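Local coordinates for magnesium-protoporphyrin O-methyltransferase (PDB 4QDJ), which transfers a methyl group from S-adenosylmethionine to a carboxylate of Mg-protoporphyrin IX, giving the 13-monomethyl ester in chlorophyll biosynthesis, at residues G43-Q46 against T47-S50; L76-P79 against L80-G84. All coordinates share one frame; numbering follows the deposited sequence. Where two conformers were deposited one is given.

Contact 1: residues G43-Q46 against T47-S50; sequences GHQQ and TVDS. With SAM (S-adenosylmethionine), chain B.
The carbonyl oxygen of Gly-43 takes the backbone N-H of Thr-47, 3.1 Å from Gly-43 O to Thr-47 N, one i to i+4 bond of the helix 35-58. Thr-47 OG1 is hydrogen-bonded to Tyr-220 OH and Thr-215 OG1; its approach to Gly-43 O is long and weak. The imidazole of His-44 reaches the S-adenosylmethionine because chi1 (169°) sets CG trans to the main-chain nitrogen. Its NE2 donates to the carboxylate, 2.7 Å from His-44 NE2 to OXT of the ligand, and meets the second oxygen only weakly. Val-48 CG2 lies over one face of this ring, 3.9 Å from the His-44 ring centroid in a CH-pi contact displaced toward the rim, and Tyr-28 stacks on the ring from outside the segment. Without the imidazole, as with an alanine here, the ligand carboxylate would probably lose this donor, and Tyr-28 and the CG2 methyl of Val-48 the ring they pack on. The protein is a class I-like methyltransferase, and here the helix that precedes the first strand, 65-69, of the Rossmann-like sheet contributes to the cofactor pocket, at the methionine end. Gln-45 bends at chi2 (66°), turning its amide forward along the helix, one turn on, to Asp-49. The bond from Gln-45 NE2 to Asp-49 OD1 is 3.0 Å; the carboxylate oxygen lies in the amide plane, whereas the nitrogen stands above the carboxylate plane, and the two planes are 46° apart. Gln-46 O accepts the backbone N-H of Ser-50. In one of two conformers of Ser-50 the hydroxyl also bonds to it, from the opposite face of the carbonyl plane, with Ser-50 OG 3.0 Å from Gln-46 O. A water bridge from Gln-46 NE2 to Ser-50 OG is less certain, since both side chains have two conformers.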
loop_
_atom_site.group_PDB
_atom_site.type_symbol
_atom_site.label_atom_id
_atom_site.label_comp_id
_atom_site.label_asym_id
_atom_site.label_seq_id
_atom_site.Cartn_x
_atom_site.Cartn_y
_atom_site.Cartn_z
ATOM N N GLY A 43 -1.421 -14.799 -0.916
ATOM C CA GLY A 43 -0.135 -14.130 -0.824
ATOM C C GLY A 43 -0.264 -12.708 -0.307
ATOM O O GLY A 43 0.487 -12.277 0.574
ATOM N N HIS A 44 -1.223 -11.975 -0.859
ATOM C CA HIS A 44 -1.469 -10.604 -0.433
ATOM C C HIS A 44 -1.884 -10.550 1.035
ATOM O O HIS A 44 -1.467 -9.658 1.771
ATOM C CB HIS A 44 -2.531 -9.950 -1.319
ATOM C CG HIS A 44 -3.027 -8.640 -0.793
ATOM N ND1 HIS A 44 -4.243 -8.508 -0.158
ATOM C CD2 HIS A 44 -2.470 -7.407 -0.802
ATOM C CE1 HIS A 44 -4.417 -7.247 0.197
ATOM N NE2 HIS A 44 -3.355 -6.558 -0.181
ATOM N N GLN A 45 -2.691 -11.513 1.465
ATOM C CA GLN A 45 -3.097 -11.570 2.865
ATOM C C GLN A 45 -1.885 -11.788 3.774
ATOM O O GLN A 45 -1.826 -11.255 4.883
ATOM C CB GLN A 45 -4.144 -12.660 3.094
ATOM C CG GLN A 45 -4.711 -12.671 4.506
ATOM C CD GLN A 45 -5.513 -11.422 4.823
ATOM O OE1 GLN A 45 -6.450 -11.075 4.104
ATOM N NE2 GLN A 45 -5.144 -10.736 5.898
ATOM N N GLN A 46 -0.917 -12.569 3.302
ATOM C CA GLN A 46 0.305 -12.799 4.064
ATOM C C GLN A 46 1.110 -11.510 4.207
ATOM O O GLN A 46 1.644 -11.215 5.277
ATOM C CB GLN A 46 1.157 -13.893 3.414
ATOM C CG GLN A 46 2.463 -14.167 4.143
ATOM C CD GLN A 46 3.204 -15.367 3.589
ATOM O OE1 GLN A 46 2.595 -16.358 3.187
ATOM N NE2 GLN A 46 4.530 -15.284 3.565
ATOM N N THR A 47 1.188 -10.741 3.126
ATOM C CA THR A 47 1.899 -9.466 3.151
ATOM C C THR A 47 1.257 -8.519 4.158
ATOM O O THR A 47 1.942 -7.924 4.991
ATOM C CB THR A 47 1.921 -8.804 1.759
ATOM O OG1 THR A 47 2.612 -9.658 0.841
ATOM C CG2 THR A 47 2.622 -7.452 1.815
ATOM N N VAL A 48 -0.063 -8.391 4.078
ATOM C CA VAL A 48 -0.807 -7.563 5.019
ATOM C C VAL A 48 -0.574 -8.014 6.459
ATOM O O VAL A 48 -0.227 -7.205 7.321
ATOM C CB VAL A 48 -2.315 -7.567 4.699
ATOM C CG1 VAL A 48 -3.103 -6.913 5.827
ATOM C CG2 VAL A 48 -2.572 -6.859 3.376
ATOM N N ASP A 49 -0.741 -9.309 6.710
ATOM C CA ASP A 49 -0.581 -9.846 8.060
ATOM C C ASP A 49 0.834 -9.649 8.606
ATOM O O ASP A 49 1.014 -9.404 9.797
ATOM C CB ASP A 49 -0.979 -11.324 8.118
ATOM C CG ASP A 49 -2.481 -11.531 8.025
ATOM O OD1 ASP A 49 -3.239 -10.563 8.248
ATOM O OD2 ASP A 49 -2.906 -12.669 7.734
ATOM N N SER A 50 1.836 -9.753 7.736
ATOM C CA SER A 50 3.226 -9.555 8.140
ATOM C C SER A 50 3.468 -8.121 8.601
ATOM O O SER A 50 4.160 -7.880 9.590
ATOM C CB SER A 50 4.180 -9.902 6.992
ATOM O OG SER A 50 4.212 -11.298 6.751
HETATM N N SAM B . -2.101 -1.240 -0.937
HETATM C CA SAM B . -3.350 -1.978 -1.108
HETATM C C SAM B . -3.221 -3.394 -0.563
HETATM O O SAM B . -2.124 -3.950 -0.508
HETATM O OXT SAM B . -4.211 -4.006 -0.162
HETATM C CB SAM B . -3.821 -1.993 -2.563
HETATM C CG SAM B . -2.869 -2.596 -3.595
HETATM S SD SAM B . -3.600 -2.628 -5.258
HETATM C CE SAM B . -2.578 -3.872 -6.086
HETATM C "C5'" SAM B . -2.880 -1.131 -5.965
HETATM C "C4'" SAM B . -3.662 0.111 -5.564
HETATM O "O4'" SAM B . -2.825 1.238 -5.715
HETATM C "C3'" SAM B . -4.892 0.349 -6.430
HETATM O "O3'" SAM B . -6.017 0.502 -5.596
HETATM C "C2'" SAM B . -4.607 1.657 -7.142
HETATM O "O2'" SAM B . -5.769 2.440 -7.305
HETATM C "C1'" SAM B . -3.599 2.305 -6.209
HETATM N N9 SAM B . -2.739 3.297 -6.867
HETATM C C8 SAM B . -2.071 3.166 -8.054
HETATM N N7 SAM B . -1.398 4.316 -8.287
HETATM C C5 SAM B . -1.630 5.169 -7.264
HETATM C C6 SAM B . -1.196 6.460 -7.003
HETATM N N6 SAM B . -0.390 7.084 -7.859
HETATM N N1 SAM B . -1.612 7.091 -5.851
HETATM C C2 SAM B . -2.448 6.443 -4.964
HETATM N N3 SAM B . -2.879 5.161 -5.232
HETATM C C4 SAM B . -2.470 4.538 -6.363
HETATM O O HOH W 1 5.175 -12.244 4.278
#

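Contact 2: residues L76-P79 against L80-G84; sequences LSIP and LAQAG
Leu-80 N donates to Leu-76 O at 3.2 Å, and the two side chains cross at a slant, Leu-76 CG 3.8 Å from Leu-80 CD1. The next carbonyls are satisfied in the same i to i+4 way. Ser-77 O receives Ala-81 N, Ile-78 O receives Gln-82 N at 2.9 Å, and Pro-79 O takes Ala-83 N in a more bent bond (136° at the hydrogen). Pro-79 itself has no N-H to give. Gln-82 has CG beside its backbone N (chi1 -75°), which folds the chain back over the helix: CG rests on Ile-78 O, CD faces the Ile-78 CG2 methyl, and OE1 comes 3.3 Å from Pro-79 CA. At the end, Gly-84 with positive phi (104°) gives its N-H to Ala-81 O, 2.9 Å from Gly-84 N, in a Schellman motif; Ala-81 O also accepts from Asn-112. The Ser-77 hydroxyl is hydrogen-bonded to Asp-68 OD2, on strand 65-69. Within this beta-alpha-beta unit the helix links strands 65-69 and 86-91, Leu-76 and Leu-80 packing on helix 35-58 and strand 130-133, Ile-78 and Gln-82 on helix 94-108.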
loop_
_atom_site.group_PDB
_atom_site.type_symbol
_atom_site.label_atom_id
_atom_site.label_comp_id
_atom_site.label_asym_id
_atom_site.label_seq_id
_atom_site.Cartn_x
_atom_site.Cartn_y
_atom_site.Cartn_z
ATOM N N LEU A 76 -5.223 -3.293 4.489
ATOM C CA LEU A 76 -4.297 -2.994 5.575
ATOM C C LEU A 76 -4.873 -1.959 6.539
ATOM O O LEU A 76 -4.706 -2.074 7.754
ATOM C CB LEU A 76 -2.955 -2.501 5.030
ATOM C CG LEU A 76 -1.934 -2.095 6.096
ATOM C CD1 LEU A 76 -1.471 -3.307 6.894
ATOM C CD2 LEU A 76 -0.759 -1.379 5.464
ATOM N N SER A 77 -5.547 -0.950 5.992
ATOM C CA SER A 77 -6.079 0.150 6.801
ATOM C C SER A 77 -7.009 -0.318 7.911
ATOM O O SER A 77 -6.926 0.151 9.050
ATOM C CB SER A 77 -6.824 1.154 5.921
ATOM O OG SER A 77 -5.934 1.835 5.059
ATOM N N ILE A 78 -7.904 -1.235 7.572
ATOM C CA ILE A 78 -8.895 -1.710 8.530
ATOM C C ILE A 78 -8.281 -2.473 9.719
ATOM O O ILE A 78 -8.545 -2.120 10.869
ATOM C CB ILE A 78 -10.040 -2.481 7.830
ATOM C CG1 ILE A 78 -10.810 -1.528 6.911
ATOM C CG2 ILE A 78 -10.971 -3.119 8.851
ATOM C CD1 ILE A 78 -11.787 -2.212 5.979
ATOM N N PRO A 79 -7.440 -3.495 9.460
ATOM C CA PRO A 79 -6.842 -4.151 10.632
ATOM C C PRO A 79 -5.929 -3.252 11.473
ATOM O O PRO A 79 -5.829 -3.471 12.680
ATOM C CB PRO A 79 -6.051 -5.321 10.030
ATOM C CG PRO A 79 -5.910 -5.006 8.585
ATOM C CD PRO A 79 -7.123 -4.213 8.214
ATOM N N LEU A 80 -5.284 -2.260 10.866
ATOM C CA LEU A 80 -4.487 -1.321 11.653
ATOM C C LEU A 80 -5.385 -0.474 12.552
ATOM O O LEU A 80 -5.059 -0.232 13.713
ATOM C CB LEU A 80 -3.622 -0.430 10.760
ATOM C CG LEU A 80 -2.447 -1.129 10.071
ATOM C CD1 LEU A 80 -1.623 -0.127 9.275
ATOM C CD2 LEU A 80 -1.573 -1.849 11.095
ATOM N N ALA A 81 -6.520 -0.037 12.015
ATOM C CA ALA A 81 -7.481 0.738 12.795
ATOM C C ALA A 81 -8.082 -0.109 13.913
ATOM O O ALA A 81 -8.302 0.380 15.021
ATOM C CB ALA A 81 -8.575 1.293 11.899
ATOM N N GLN A 82 -8.348 -1.378 13.614
ATOM C CA GLN A 82 -8.852 -2.315 14.611
ATOM C C GLN A 82 -7.878 -2.448 15.778
ATOM O O GLN A 82 -8.290 -2.639 16.925
ATOM C CB GLN A 82 -9.109 -3.688 13.977
ATOM C CG GLN A 82 -10.359 -3.741 13.113
ATOM C CD GLN A 82 -10.515 -5.053 12.361
ATOM O OE1 GLN A 82 -9.562 -5.562 11.770
ATOM N NE2 GLN A 82 -11.725 -5.605 12.379
ATOM N N ALA A 83 -6.587 -2.334 15.478
ATOM C CA ALA A 83 -5.542 -2.443 16.493
ATOM C C ALA A 83 -5.274 -1.114 17.201
ATOM O O ALA A 83 -4.403 -1.030 18.069
ATOM C CB ALA A 83 -4.260 -2.994 15.879
ATOM N N GLY A 84 -6.017 -0.077 16.824
ATOM C CA GLY A 84 -5.935 1.201 17.511
ATOM C C GLY A 84 -5.181 2.320 16.811
ATOM O O GLY A 84 -5.098 3.430 17.338
#

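Overall arrangement
Contact 1, in the middle of helix 35-58, comes before contact 2 along the chain; strand 65-69 lies between them, and contact 2 spans the helix 77-82 that leads on to strand 86-91. Their centres are 14 Å apart, yet the two touch where Val-48 CG1 meets Leu-76 CD1 at 4.1 Å, and Leu-80 continues the packing onto Val-52 and Leu-55 of helix 35-58. Both lie near the S-adenosylmethionine: 43-50 supplies a direct ligand contact, while the Leu-76 side chain stands about 6 Å from it. The crossover through contact 2 joins two strands, 65-69 and 86-91, whose C-terminal ends both lead to the cofactor, through Gly-70 and Asp-91.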